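Side-chain contacts in LbaCas13a H328A (C2c2) (Lachnospiraceae bacterium NK4A179, PDB 5WLH), which probably acts as a CRISPR RNA-guided ribonuclease, binding pre-crRNA and cutting RNA through a pair of HEPN domains: residues Q1119-L1122 / I1123-Y1127; S1237-D1240 / N1241-L1245; L1245-Y1248 / I1249-R1253; Y1266-V1269 / F1270-F1274. All blocks are in the same frame, centred on the assembly; numbering follows the deposited sequence.

How the interactions relate
All four interactions are local, made within or at the ends of single helices, so none closes a long loop and none nests in or crosses another along the chain. Interaction 1 comes first, midway along helix 1106-1145. Interactions 2 and 3 follow on helix 1239-1250, one at its start and one at its end, sharing L1245. Interaction 4 lies at the end of helix 1262-1273, where the bound RNA is met. In space the three helices pack together. Helix 1106-1145 reaches interaction 3 through Q1119 and Y1127, and interaction 4 through W1125 and L1122. E1238, just before helix 1239-1250, and L1245 within it meet R1272 and E1268 of interaction 4.

Interaction 1 of 4, residues Q1119-L1122 / I1123-Y1127; sequences QGQL and INWIY
Four successive i to i+4 bonds, from I1123 N to Q1119 O (3.0 Å) through I1126 N to L1122 O, mark Q1119-Y1127 as regular alpha-helix, part of long helix 1106-1145 in what is probably the second HEPN domain. The side-chain contact centres on Q1121 and W1125, one turn apart. Q1121 leaves with CG opposite its own N (chi1 177°) and then bends at chi2, which lays the chain over one indole face. Its CG makes a CH-pi contact, 3.8 Å from the centroid of the W1125 six-membered ring and almost on the ring normal. The amide passes over the pyrrole side, its plane 51° from that of the indole. There Q1121 NE2 comes within 3.1 Å of W1125 NE1, but both are donors and no bond joins them; NE2 donates to a water that in turn donates to N1124 OD1. L1122 touches the same indole at its edge, and F1274, just past the end of helix 1262-1273, meets it edge-to-face. An alanine in place of W1125 would probably leave the Q1121 chain without the flat surface it lies on and open a gap beside L1122 and F1274. Farther round, the Q1119 chain bends so that its amide donates to I1249 O, with I1123 CD1 3.9 Å from Q1119 NE2.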
loop_
_atom_site.group_PDB
_atom_site.type_symbol
_atom_site.label_atom_id
_atom_site.label_comp_id
_atom_site.label_asym_id
_atom_site.label_seq_id
_atom_site.Cartn_x
_atom_site.Cartn_y
_atom_site.Cartn_z
ATOM N N GLN A 1119 9.627 7.734 5.509
ATOM C CA GLN A 1119 9.566 8.990 4.773
ATOM C C GLN A 1119 8.981 8.753 3.393
ATOM O O GLN A 1119 8.195 9.559 2.892
ATOM C CB GLN A 1119 10.972 9.583 4.649
ATOM C CG GLN A 1119 11.087 10.779 3.709
ATOM C CD GLN A 1119 10.510 12.047 4.288
ATOM O OE1 GLN A 1119 9.762 12.022 5.262
ATOM N NE2 GLN A 1119 10.845 13.174 3.675
ATOM N N GLY A 1120 9.356 7.636 2.779
ATOM C CA GLY A 1120 8.818 7.307 1.469
ATOM C C GLY A 1120 7.316 7.107 1.498
ATOM O O GLY A 1120 6.616 7.510 0.576
ATOM N N GLN A 1121 6.792 6.500 2.566
ATOM C CA GLN A 1121 5.345 6.344 2.626
ATOM C C GLN A 1121 4.664 7.699 2.776
ATOM O O GLN A 1121 3.597 7.938 2.208
ATOM C CB GLN A 1121 4.965 5.413 3.786
ATOM C CG GLN A 1121 3.448 5.245 3.974
ATOM C CD GLN A 1121 2.780 4.623 2.758
ATOM O OE1 GLN A 1121 3.078 3.482 2.385
ATOM N NE2 GLN A 1121 1.870 5.375 2.128
ATOM N N LEU A 1122 5.268 8.598 3.552
ATOM C CA LEU A 1122 4.728 9.946 3.663
ATOM C C LEU A 1122 4.683 10.634 2.305
ATOM O O LEU A 1122 3.683 11.252 1.953
ATOM C CB LEU A 1122 5.561 10.763 4.642
ATOM C CG LEU A 1122 5.378 10.323 6.105
ATOM C CD1 LEU A 1122 6.420 10.986 6.980
ATOM C CD2 LEU A 1122 3.953 10.605 6.633
ATOM N N ILE A 1123 5.747 10.513 1.522
ATOM C CA ILE A 1123 5.751 11.137 0.203
ATOM C C ILE A 1123 4.751 10.453 -0.722
ATOM O O ILE A 1123 4.071 11.110 -1.515
ATOM C CB ILE A 1123 7.170 11.132 -0.380
ATOM C CG1 ILE A 1123 8.083 12.009 0.502
ATOM C CG2 ILE A 1123 7.151 11.790 -1.783
ATOM C CD1 ILE A 1123 9.571 11.845 0.202
ATOM N N ASN A 1124 4.644 9.129 -0.633
ATOM C CA ASN A 1124 3.606 8.414 -1.372
ATOM C C ASN A 1124 2.230 9.014 -1.078
ATOM O O ASN A 1124 1.463 9.328 -1.993
ATOM C CB ASN A 1124 3.680 6.930 -1.001
ATOM C CG ASN A 1124 2.693 6.064 -1.763
ATOM O OD1 ASN A 1124 1.487 6.271 -1.699
ATOM N ND2 ASN A 1124 3.208 5.029 -2.433
ATOM N N TRP A 1125 1.915 9.209 0.206
ATOM C CA TRP A 1125 0.634 9.804 0.578
ATOM C C TRP A 1125 0.482 11.210 0.010
ATOM O O TRP A 1125 -0.623 11.615 -0.369
ATOM C CB TRP A 1125 0.516 9.847 2.098
ATOM C CG TRP A 1125 0.096 8.540 2.676
ATOM C CD1 TRP A 1125 -0.656 7.564 2.070
ATOM C CD2 TRP A 1125 0.394 8.066 3.996
ATOM N NE1 TRP A 1125 -0.858 6.506 2.957
ATOM C CE2 TRP A 1125 -0.221 6.800 4.139
ATOM C CE3 TRP A 1125 1.121 8.593 5.066
ATOM C CZ2 TRP A 1125 -0.125 6.047 5.318
ATOM C CZ3 TRP A 1125 1.200 7.868 6.234
ATOM C CH2 TRP A 1125 0.587 6.596 6.350
ATOM N N ILE A 1126 1.571 11.982 -0.029
ATOM C CA ILE A 1126 1.476 13.311 -0.643
ATOM C C ILE A 1126 0.940 13.195 -2.059
ATOM O O ILE A 1126 0.046 13.943 -2.473
ATOM C CB ILE A 1126 2.837 14.025 -0.636
ATOM C CG1 ILE A 1126 3.155 14.522 0.769
ATOM C CG2 ILE A 1126 2.820 15.188 -1.676
ATOM C CD1 ILE A 1126 4.603 14.938 0.961
ATOM N N TYR A 1127 1.501 12.266 -2.834
ATOM C CA TYR A 1127 1.109 12.156 -4.235
ATOM C C TYR A 1127 -0.223 11.453 -4.396
ATOM O O TYR A 1127 -0.912 11.688 -5.393
ATOM C CB TYR A 1127 2.248 11.500 -5.029
ATOM C CG TYR A 1127 3.306 12.561 -5.256
ATOM C CD1 TYR A 1127 3.183 13.473 -6.306
ATOM C CD2 TYR A 1127 4.361 12.724 -4.362
ATOM C CE1 TYR A 1127 4.110 14.487 -6.488
ATOM C CE2 TYR A 1127 5.307 13.730 -4.549
ATOM C CZ TYR A 1127 5.179 14.607 -5.604
ATOM O OH TYR A 1127 6.109 15.613 -5.775
HETATM O O HOH W 1 0.041 4.615 -0.032
#

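Interaction 2 of 4, residues S1237-D1240 / N1241-L1245; sequences SEHD and NITEL
N1241 folds back on the start of its own helix, and this is the tight side of the contact. Its CG lies beside the backbone N (chi1 -53°), which sends OD1 back to 3.4 Å from E1238 CA; the amide oxygen then accepts a bond from G1311 N. Next to it I1242 N donates to E1238 O at 3.0 Å, and I1242 CG1 packs 3.4 Å from the same E1238 O. The E1238 carboxylate leads away from this turn and forms a salt bridge with K1308 of strand 1297-1310, so the buried side of the turn is tied into the neighbouring sheet.

The other side is looser and wetter. H1239 O receives T1243 N at 3.1 Å, nearly straight, and the T1243 hydroxyl lies near the same carbonyl oxygen. One water joins the exposed D1240 to T1243, donating to D1240 OD1 at 2.7 Å and lying 2.8 Å from T1243 OG1. The H1239 ring only skirts this hydroxyl, with CD2 4.1 Å from T1243 OG1, and its ND1 is engaged by E1234. E1244, also exposed, touches the turn mainly through CB, 3.4 Å from D1240 O. Such a two-sided first turn, led in by a 3-10 turn at S1237-E1238, is that of an amphipathic helix, here helix 1239-1250 of the probable second HEPN domain.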
loop_
_atom_site.group_PDB
_atom_site.type_symbol
_atom_site.label_atom_id
_atom_site.label_comp_id
_atom_site.label_asym_id
_atom_site.label_seq_id
_atom_site.Cartn_x
_atom_site.Cartn_y
_atom_site.Cartn_z
ATOM N N SER A 1237 -9.988 26.276 6.529
ATOM C CA SER A 1237 -9.152 27.051 7.449
ATOM C C SER A 1237 -7.779 26.433 7.670
ATOM O O SER A 1237 -6.865 27.133 8.122
ATOM C CB SER A 1237 -9.852 27.204 8.802
ATOM O OG SER A 1237 -11.133 27.774 8.633
ATOM N N GLU A 1238 -7.624 25.135 7.391
ATOM C CA GLU A 1238 -6.362 24.434 7.552
ATOM C C GLU A 1238 -5.589 24.274 6.259
ATOM O O GLU A 1238 -4.551 23.614 6.272
ATOM C CB GLU A 1238 -6.594 23.031 8.110
ATOM C CG GLU A 1238 -7.475 22.908 9.312
ATOM C CD GLU A 1238 -7.501 21.457 9.786
ATOM O OE1 GLU A 1238 -7.024 21.214 10.912
ATOM O OE2 GLU A 1238 -7.950 20.559 9.012
ATOM N N HIS A 1239 -6.073 24.842 5.152
ATOM C CA HIS A 1239 -5.443 24.599 3.856
ATOM C C HIS A 1239 -3.949 24.921 3.865
ATOM O O HIS A 1239 -3.134 24.143 3.353
ATOM C CB HIS A 1239 -6.164 25.402 2.768
ATOM C CG HIS A 1239 -5.633 25.149 1.394
ATOM N ND1 HIS A 1239 -6.131 24.158 0.573
ATOM C CD2 HIS A 1239 -4.625 25.739 0.705
ATOM C CE1 HIS A 1239 -5.461 24.159 -0.567
ATOM N NE2 HIS A 1239 -4.544 25.110 -0.514
ATOM N N ASP A 1240 -3.561 26.060 4.448
ATOM C CA ASP A 1240 -2.147 26.410 4.473
ATOM C C ASP A 1240 -1.344 25.477 5.377
ATOM O O ASP A 1240 -0.152 25.250 5.138
ATOM C CB ASP A 1240 -1.974 27.870 4.917
ATOM C CG ASP A 1240 -2.571 28.866 3.919
ATOM O OD1 ASP A 1240 -2.707 28.526 2.723
ATOM O OD2 ASP A 1240 -2.919 29.988 4.339
ATOM N N ASN A 1241 -1.962 24.947 6.429
ATOM C CA ASN A 1241 -1.256 23.986 7.265
ATOM C C ASN A 1241 -1.022 22.688 6.513
ATOM O O ASN A 1241 0.007 22.028 6.716
ATOM C CB ASN A 1241 -2.044 23.729 8.538
ATOM C CG ASN A 1241 -2.396 25.006 9.249
ATOM O OD1 ASN A 1241 -3.513 25.516 9.120
ATOM N ND2 ASN A 1241 -1.429 25.557 9.975
ATOM N N ILE A 1242 -1.957 22.320 5.638
ATOM C CA ILE A 1242 -1.760 21.131 4.819
ATOM C C ILE A 1242 -0.587 21.343 3.880
ATOM O O ILE A 1242 0.300 20.493 3.772
ATOM C CB ILE A 1242 -3.043 20.778 4.053
ATOM C CG1 ILE A 1242 -4.181 20.497 5.029
ATOM C CG2 ILE A 1242 -2.811 19.580 3.130
ATOM C CD1 ILE A 1242 -3.835 19.480 6.078
ATOM N N THR A 1243 -0.567 22.486 3.187
ATOM C CA THR A 1243 0.571 22.828 2.340
ATOM C C THR A 1243 1.869 22.806 3.125
ATOM O O THR A 1243 2.886 22.275 2.655
ATOM C CB THR A 1243 0.367 24.216 1.730
ATOM O OG1 THR A 1243 -0.869 24.231 1.022
ATOM C CG2 THR A 1243 1.512 24.543 0.786
ATOM N N GLU A 1244 1.850 23.378 4.331
ATOM C CA GLU A 1244 3.048 23.384 5.157
ATOM C C GLU A 1244 3.493 21.970 5.491
ATOM O O GLU A 1244 4.689 21.662 5.438
ATOM C CB GLU A 1244 2.797 24.178 6.437
ATOM C CG GLU A 1244 3.988 24.176 7.385
ATOM C CD GLU A 1244 3.971 25.365 8.325
ATOM O OE1 GLU A 1244 4.326 26.480 7.885
ATOM O OE2 GLU A 1244 3.582 25.187 9.498
ATOM N N LEU A 1245 2.545 21.098 5.846
ATOM C CA LEU A 1245 2.902 19.718 6.172
ATOM C C LEU A 1245 3.473 19.004 4.946
ATOM O O LEU A 1245 4.504 18.331 5.024
ATOM C CB LEU A 1245 1.677 18.991 6.717
ATOM C CG LEU A 1245 1.805 17.470 6.862
ATOM C CD1 LEU A 1245 2.894 17.129 7.865
ATOM C CD2 LEU A 1245 0.438 16.890 7.300
HETATM O O HOH W 2 -1.350 26.975 0.978
#

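Interaction 3 of 4, residues L1245-Y1248 / I1249-R1253; sequences LRNY and IEHFR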
loop_
_atom_site.group_PDB
_atom_site.type_symbol
_atom_site.label_atom_id
_atom_site.label_comp_id
_atom_site.label_asym_id
_atom_site.label_seq_id
_atom_site.Cartn_x
_atom_site.Cartn_y
_atom_site.Cartn_z
ATOM N N LEU A 1245 2.545 21.098 5.846
ATOM C CA LEU A 1245 2.902 19.718 6.172
ATOM C C LEU A 1245 3.473 19.004 4.946
ATOM O O LEU A 1245 4.504 18.331 5.024
ATOM C CB LEU A 1245 1.677 18.991 6.717
ATOM C CG LEU A 1245 1.805 17.470 6.862
ATOM C CD1 LEU A 1245 2.894 17.129 7.865
ATOM C CD2 LEU A 1245 0.438 16.890 7.300
ATOM N N ARG A 1246 2.810 19.147 3.798
ATOM C CA ARG A 1246 3.304 18.548 2.566
ATOM C C ARG A 1246 4.731 18.996 2.284
ATOM O O ARG A 1246 5.614 18.183 1.979
ATOM C CB ARG A 1246 2.366 18.944 1.418
ATOM C CG ARG A 1246 2.709 18.341 0.075
ATOM C CD ARG A 1246 3.413 19.313 -0.845
ATOM N NE ARG A 1246 3.967 18.610 -2.001
ATOM C CZ ARG A 1246 3.276 18.325 -3.097
ATOM N NH1 ARG A 1246 1.998 18.693 -3.194
ATOM N NH2 ARG A 1246 3.855 17.668 -4.095
ATOM N N ASN A 1247 4.975 20.303 2.397
ATOM C CA ASN A 1247 6.308 20.818 2.116
ATOM C C ASN A 1247 7.306 20.313 3.137
ATOM O O ASN A 1247 8.443 19.975 2.788
ATOM C CB ASN A 1247 6.297 22.344 2.101
ATOM C CG ASN A 1247 5.626 22.918 0.866
ATOM O OD1 ASN A 1247 5.484 22.250 -0.163
ATOM N ND2 ASN A 1247 5.227 24.177 0.958
ATOM N N TYR A 1248 6.900 20.269 4.410
ATOM C CA TYR A 1248 7.789 19.779 5.450
ATOM C C TYR A 1248 8.295 18.391 5.101
ATOM O O TYR A 1248 9.495 18.113 5.165
ATOM C CB TYR A 1248 7.055 19.772 6.787
ATOM C CG TYR A 1248 7.922 19.423 7.965
ATOM C CD1 TYR A 1248 8.596 20.407 8.669
ATOM C CD2 TYR A 1248 8.072 18.105 8.372
ATOM C CE1 TYR A 1248 9.384 20.091 9.744
ATOM C CE2 TYR A 1248 8.865 17.779 9.438
ATOM C CZ TYR A 1248 9.523 18.778 10.124
ATOM O OH TYR A 1248 10.322 18.453 11.201
ATOM N N ILE A 1249 7.379 17.505 4.708
ATOM C CA ILE A 1249 7.756 16.142 4.354
ATOM C C ILE A 1249 8.608 16.136 3.089
ATOM O O ILE A 1249 9.722 15.593 3.061
ATOM C CB ILE A 1249 6.498 15.281 4.165
ATOM C CG1 ILE A 1249 5.737 15.149 5.490
ATOM C CG2 ILE A 1249 6.870 13.922 3.597
ATOM C CD1 ILE A 1249 4.287 14.726 5.271
ATOM N N GLU A 1250 8.077 16.714 2.010
ATOM C CA GLU A 1250 8.728 16.527 0.718
ATOM C C GLU A 1250 10.058 17.259 0.639
ATOM O O GLU A 1250 10.934 16.871 -0.148
ATOM C CB GLU A 1250 7.825 16.965 -0.429
ATOM C CG GLU A 1250 8.401 16.504 -1.769
ATOM C CD GLU A 1250 7.374 16.411 -2.864
ATOM O OE1 GLU A 1250 6.219 16.802 -2.619
ATOM O OE2 GLU A 1250 7.727 15.932 -3.966
ATOM N N HIS A 1251 10.224 18.321 1.410
ATOM C CA HIS A 1251 11.499 19.011 1.469
ATOM C C HIS A 1251 12.418 18.458 2.537
ATOM O O HIS A 1251 13.468 19.059 2.794
ATOM C CB HIS A 1251 11.294 20.505 1.707
ATOM C CG HIS A 1251 10.420 21.144 0.682
ATOM N ND1 HIS A 1251 9.702 22.293 0.927
ATOM C CD2 HIS A 1251 10.144 20.787 -0.594
ATOM C CE1 HIS A 1251 9.022 22.619 -0.158
ATOM N NE2 HIS A 1251 9.269 21.719 -1.093
ATOM N N PHE A 1252 12.049 17.340 3.173
ATOM C CA PHE A 1252 12.943 16.650 4.085
ATOM C C PHE A 1252 13.356 17.556 5.248
ATOM O O PHE A 1252 14.474 17.450 5.750
ATOM C CB PHE A 1252 14.173 16.109 3.333
ATOM C CG PHE A 1252 13.856 14.919 2.433
ATOM C CD1 PHE A 1252 13.161 15.094 1.232
ATOM C CD2 PHE A 1252 14.211 13.637 2.808
ATOM C CE1 PHE A 1252 12.851 14.002 0.415
ATOM C CE2 PHE A 1252 13.903 12.528 1.994
ATOM C CZ PHE A 1252 13.223 12.712 0.805
ATOM N N ARG A 1253 12.454 18.453 5.666
ATOM C CA ARG A 1253 12.798 19.414 6.716
ATOM C C ARG A 1253 13.046 18.722 8.048
ATOM O O ARG A 1253 13.817 19.225 8.871
ATOM C CB ARG A 1253 11.689 20.456 6.872
ATOM C CG ARG A 1253 11.343 21.220 5.601
ATOM C CD ARG A 1253 12.541 22.026 5.104
ATOM N NE ARG A 1253 13.128 22.837 6.167
ATOM C CZ ARG A 1253 14.388 23.264 6.170
ATOM N NH1 ARG A 1253 15.200 22.956 5.166
ATOM N NH2 ARG A 1253 14.840 23.990 7.184
#
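E1250 OE1 is gripped by two nitrogens of R1246, NE at 3.0 Å and NH2 at 2.9 Å, in a side-on salt bridge between residues one turn apart. The carboxylate lies at the guanidinium edge, the two planes only 6° apart; NH2 uses the syn lone pair of OE1, while NE arrives close to the line of its C-O bond. E1250 OE2 has a separate partner in Y1127 OH, which would limit rotation of the carboxylate. On the far side of the guanidinium, R1246 NH1 pairs with E1130. A methionine in place of R1246 would probably leave E1250 OE1 without both donors and E1130 without its salt-bridge partner.

N1247 and H1251 run side by side, amide and imidazole planes 15° apart, with H1251 CE1 3.6 Å from N1247 CB; H1251 N also bonds N1247 O at 2.8 Å. On the other flank R1253 CB lies over one face of the Y1248 ring, a CH-pi contact 3.9 Å from its centroid, while Y1248 OH reaches D1259. L1245 CD1 meets I1249 CD1 at 3.8 Å on the buried side. The helix closes in a Schellman motif: F1252 takes positive phi (60°), R1253 N bonds Y1248 O at 3.0 Å, and F1252 N bonds I1249 O. H1251 is the first residue to leave the helix; R1246 and H1251, with four residues between them, match the R-X4-H signature of HEPN ribonucleases, consistent with this helix end lying at the nuclease site.

Interaction 4 of 4, residues Y1266-V1269 / F1270-F1274; sequences YSEV and FDRFF. With nucleotides of chain B.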
loop_
_atom_site.group_PDB
_atom_site.type_symbol
_atom_site.label_atom_id
_atom_site.label_comp_id
_atom_site.label_asym_id
_atom_site.label_seq_id
_atom_site.Cartn_x
_atom_site.Cartn_y
_atom_site.Cartn_z
ATOM N N TYR A 1266 3.176 11.392 11.270
ATOM C CA TYR A 1266 2.127 10.418 10.997
ATOM C C TYR A 1266 0.844 10.799 11.726
ATOM O O TYR A 1266 -0.260 10.641 11.189
ATOM C CB TYR A 1266 2.599 9.016 11.396
ATOM C CG TYR A 1266 3.345 8.322 10.280
ATOM C CD1 TYR A 1266 4.643 8.692 9.952
ATOM C CD2 TYR A 1266 2.723 7.322 9.527
ATOM C CE1 TYR A 1266 5.324 8.067 8.897
ATOM C CE2 TYR A 1266 3.386 6.696 8.482
ATOM C CZ TYR A 1266 4.668 7.088 8.161
ATOM O OH TYR A 1266 5.319 6.476 7.116
ATOM N N SER A 1267 0.973 11.343 12.941
ATOM C CA SER A 1267 -0.213 11.779 13.674
ATOM C C SER A 1267 -0.933 12.886 12.925
ATOM O O SER A 1267 -2.167 12.902 12.870
ATOM C CB SER A 1267 0.157 12.290 15.077
ATOM O OG SER A 1267 0.640 11.256 15.892
ATOM N N GLU A 1268 -0.181 13.834 12.364
ATOM C CA GLU A 1268 -0.851 14.941 11.699
ATOM C C GLU A 1268 -1.441 14.506 10.364
ATOM O O GLU A 1268 -2.498 15.010 9.964
ATOM C CB GLU A 1268 0.096 16.126 11.519
ATOM C CG GLU A 1268 -0.656 17.321 10.935
ATOM C CD GLU A 1268 0.196 18.560 10.805
ATOM O OE1 GLU A 1268 -0.333 19.564 10.292
ATOM O OE2 GLU A 1268 1.381 18.526 11.203
ATOM N N VAL A 1269 -0.786 13.569 9.674
ATOM C CA VAL A 1269 -1.390 12.979 8.483
ATOM C C VAL A 1269 -2.722 12.338 8.851
ATOM O O VAL A 1269 -3.760 12.610 8.240
ATOM C CB VAL A 1269 -0.418 11.970 7.838
ATOM C CG1 VAL A 1269 -1.143 11.124 6.767
ATOM C CG2 VAL A 1269 0.777 12.697 7.229
ATOM N N PHE A 1270 -2.713 11.490 9.877
ATOM C CA PHE A 1270 -3.944 10.867 10.349
ATOM C C PHE A 1270 -4.994 11.915 10.706
ATOM O O PHE A 1270 -6.178 11.749 10.402
ATOM C CB PHE A 1270 -3.643 9.991 11.571
ATOM C CG PHE A 1270 -4.843 9.293 12.131
ATOM C CD1 PHE A 1270 -5.522 8.341 11.373
ATOM C CD2 PHE A 1270 -5.261 9.538 13.440
ATOM C CE1 PHE A 1270 -6.629 7.682 11.873
ATOM C CE2 PHE A 1270 -6.360 8.886 13.961
ATOM C CZ PHE A 1270 -7.038 7.937 13.191
ATOM N N ASP A 1271 -4.574 12.989 11.360
ATOM C CA ASP A 1271 -5.538 13.960 11.855
ATOM C C ASP A 1271 -6.197 14.725 10.719
ATOM O O ASP A 1271 -7.417 14.934 10.736
ATOM C CB ASP A 1271 -4.865 14.935 12.813
ATOM C CG ASP A 1271 -5.847 15.963 13.344
ATOM O OD1 ASP A 1271 -6.513 15.680 14.370
ATOM O OD2 ASP A 1271 -5.982 17.025 12.708
ATOM N N ARG A 1272 -5.417 15.149 9.709
ATOM C CA ARG A 1272 -6.011 16.062 8.739
ATOM C C ARG A 1272 -5.468 16.006 7.317
ATOM O O ARG A 1272 -5.875 16.850 6.512
ATOM C CB ARG A 1272 -5.884 17.518 9.232
ATOM C CG ARG A 1272 -4.461 17.999 9.490
ATOM C CD ARG A 1272 -4.522 19.483 9.886
ATOM N NE ARG A 1272 -3.258 20.029 10.358
ATOM C CZ ARG A 1272 -3.149 21.266 10.842
ATOM N NH1 ARG A 1272 -4.234 22.035 10.906
ATOM N NH2 ARG A 1272 -1.978 21.731 11.249
ATOM N N PHE A 1273 -4.581 15.074 6.952
ATOM C CA PHE A 1273 -4.138 15.075 5.564
ATOM C C PHE A 1273 -5.146 14.377 4.657
ATOM O O PHE A 1273 -5.272 14.723 3.477
ATOM C CB PHE A 1273 -2.762 14.412 5.469
ATOM C CG PHE A 1273 -1.994 14.750 4.226
ATOM C CD1 PHE A 1273 -1.513 16.035 4.009
ATOM C CD2 PHE A 1273 -1.735 13.764 3.274
ATOM C CE1 PHE A 1273 -0.798 16.335 2.867
ATOM C CE2 PHE A 1273 -1.005 14.065 2.128
ATOM C CZ PHE A 1273 -0.530 15.342 1.932
ATOM N N PHE A 1274 -5.892 13.412 5.194
ATOM C CA PHE A 1274 -6.833 12.620 4.419
ATOM C C PHE A 1274 -8.266 12.902 4.842
ATOM O O PHE A 1274 -9.100 12.005 4.947
ATOM C CB PHE A 1274 -6.487 11.136 4.546
ATOM C CG PHE A 1274 -5.306 10.757 3.729
ATOM C CD1 PHE A 1274 -5.358 10.872 2.338
ATOM C CD2 PHE A 1274 -4.134 10.323 4.323
ATOM C CE1 PHE A 1274 -4.256 10.534 1.555
ATOM C CE2 PHE A 1274 -3.024 9.976 3.544
ATOM C CZ PHE A 1274 -3.087 10.077 2.167
ATOM P P A B 4 -12.141 14.412 14.365
ATOM O OP1 A B 4 -12.402 13.937 12.971
ATOM O OP2 A B 4 -13.261 14.586 15.326
ATOM O "O5'" A B 4 -11.111 13.419 15.050
ATOM C "C5'" A B 4 -9.884 13.097 14.415
ATOM C "C4'" A B 4 -9.005 12.326 15.355
ATOM O "O4'" A B 4 -8.682 13.150 16.501
ATOM C "C3'" A B 4 -9.639 11.091 15.961
ATOM O "O3'" A B 4 -9.583 9.980 15.091
ATOM C "C2'" A B 4 -8.838 10.905 17.240
ATOM O "O2'" A B 4 -7.555 10.364 16.952
ATOM C "C1'" A B 4 -8.640 12.355 17.667
ATOM N N9 A B 4 -9.708 12.823 18.569
ATOM C C8 A B 4 -10.799 13.612 18.295
ATOM N N7 A B 4 -11.537 13.864 19.355
ATOM C C5 A B 4 -10.874 13.210 20.386
ATOM C C6 A B 4 -11.125 13.065 21.770
ATOM N N6 A B 4 -12.162 13.611 22.408
ATOM N N1 A B 4 -10.241 12.343 22.490
ATOM C C2 A B 4 -9.192 11.784 21.880
ATOM N N3 A B 4 -8.857 11.845 20.590
ATOM C C4 A B 4 -9.748 12.565 19.906
ATOM P P A B 3 -14.721 19.319 14.550
ATOM O OP1 A B 3 -15.158 17.916 14.316
ATOM O OP2 A B 3 -15.477 20.201 15.474
ATOM O "O5'" A B 3 -13.228 19.365 15.079
ATOM C "C5'" A B 3 -12.692 18.279 15.773
ATOM C "C4'" A B 3 -11.312 17.972 15.276
ATOM O "O4'" A B 3 -10.358 18.663 16.123
ATOM C "C3'" A B 3 -10.957 16.501 15.394
ATOM O "O3'" A B 3 -11.317 15.778 14.230
ATOM C "C2'" A B 3 -9.474 16.521 15.698
ATOM O "O2'" A B 3 -8.739 16.783 14.512
ATOM C "C1'" A B 3 -9.385 17.766 16.581
ATOM N N9 A B 3 -9.704 17.490 17.992
ATOM C C8 A B 3 -10.749 18.029 18.724
ATOM N N7 A B 3 -10.779 17.628 19.975
ATOM C C5 A B 3 -9.685 16.770 20.067
ATOM C C6 A B 3 -9.150 16.030 21.136
ATOM N N6 A B 3 -9.702 16.020 22.352
ATOM N N1 A B 3 -8.040 15.284 20.914
ATOM C C2 A B 3 -7.505 15.300 19.685
ATOM N N3 A B 3 -7.918 15.963 18.605
ATOM C C4 A B 3 -9.016 16.683 18.863
#
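E1268 and R1272, one turn apart near the end of helix 1262-1273 in the probable second HEPN domain, form a salt bridge beside an RNA-binding edge. E1268 OE1 takes both R1272 NH2, at 2.9 Å, and R1272 NE, at 3.0 Å. Both come from the same face of the carboxylate, NE on the anti side and NH2 well above the plane, and the two flat groups are turned 38° apart. R1272 starts with CG wedged between its N and carbonyl carbon (chi1 58°) and then runs extended, which carries the guanidinium back across the E1268 carboxylate.

Between them in sequence, F1270 and D1271 meet the RNA. O2' of A3 of chain B donates to D1271 OD1, at a very short and therefore doubtful 2.5 Å. The F1270 ring presents its edge to A4 of chain B, with CE2 of F1270 3.5 Å from the A4 O2'.

A second shell positions these groups. K1308 pairs with D1271 OD2 and A1326 N donates to D1271 OD1, holding the carboxylate from the sheet side, while R1272 NH1 goes on to E1238 and M1309 O. Behind them the helix widens into a pi-type turn at F1270-F1273. V1269 is buried there: F1273 N donates to V1269 O at 2.9 Å, V1269 CG1 packs against F1273 CB at 3.9 Å, and the same methyl CG1 of V1269 lies 3.9 Å from CE2 of F1274.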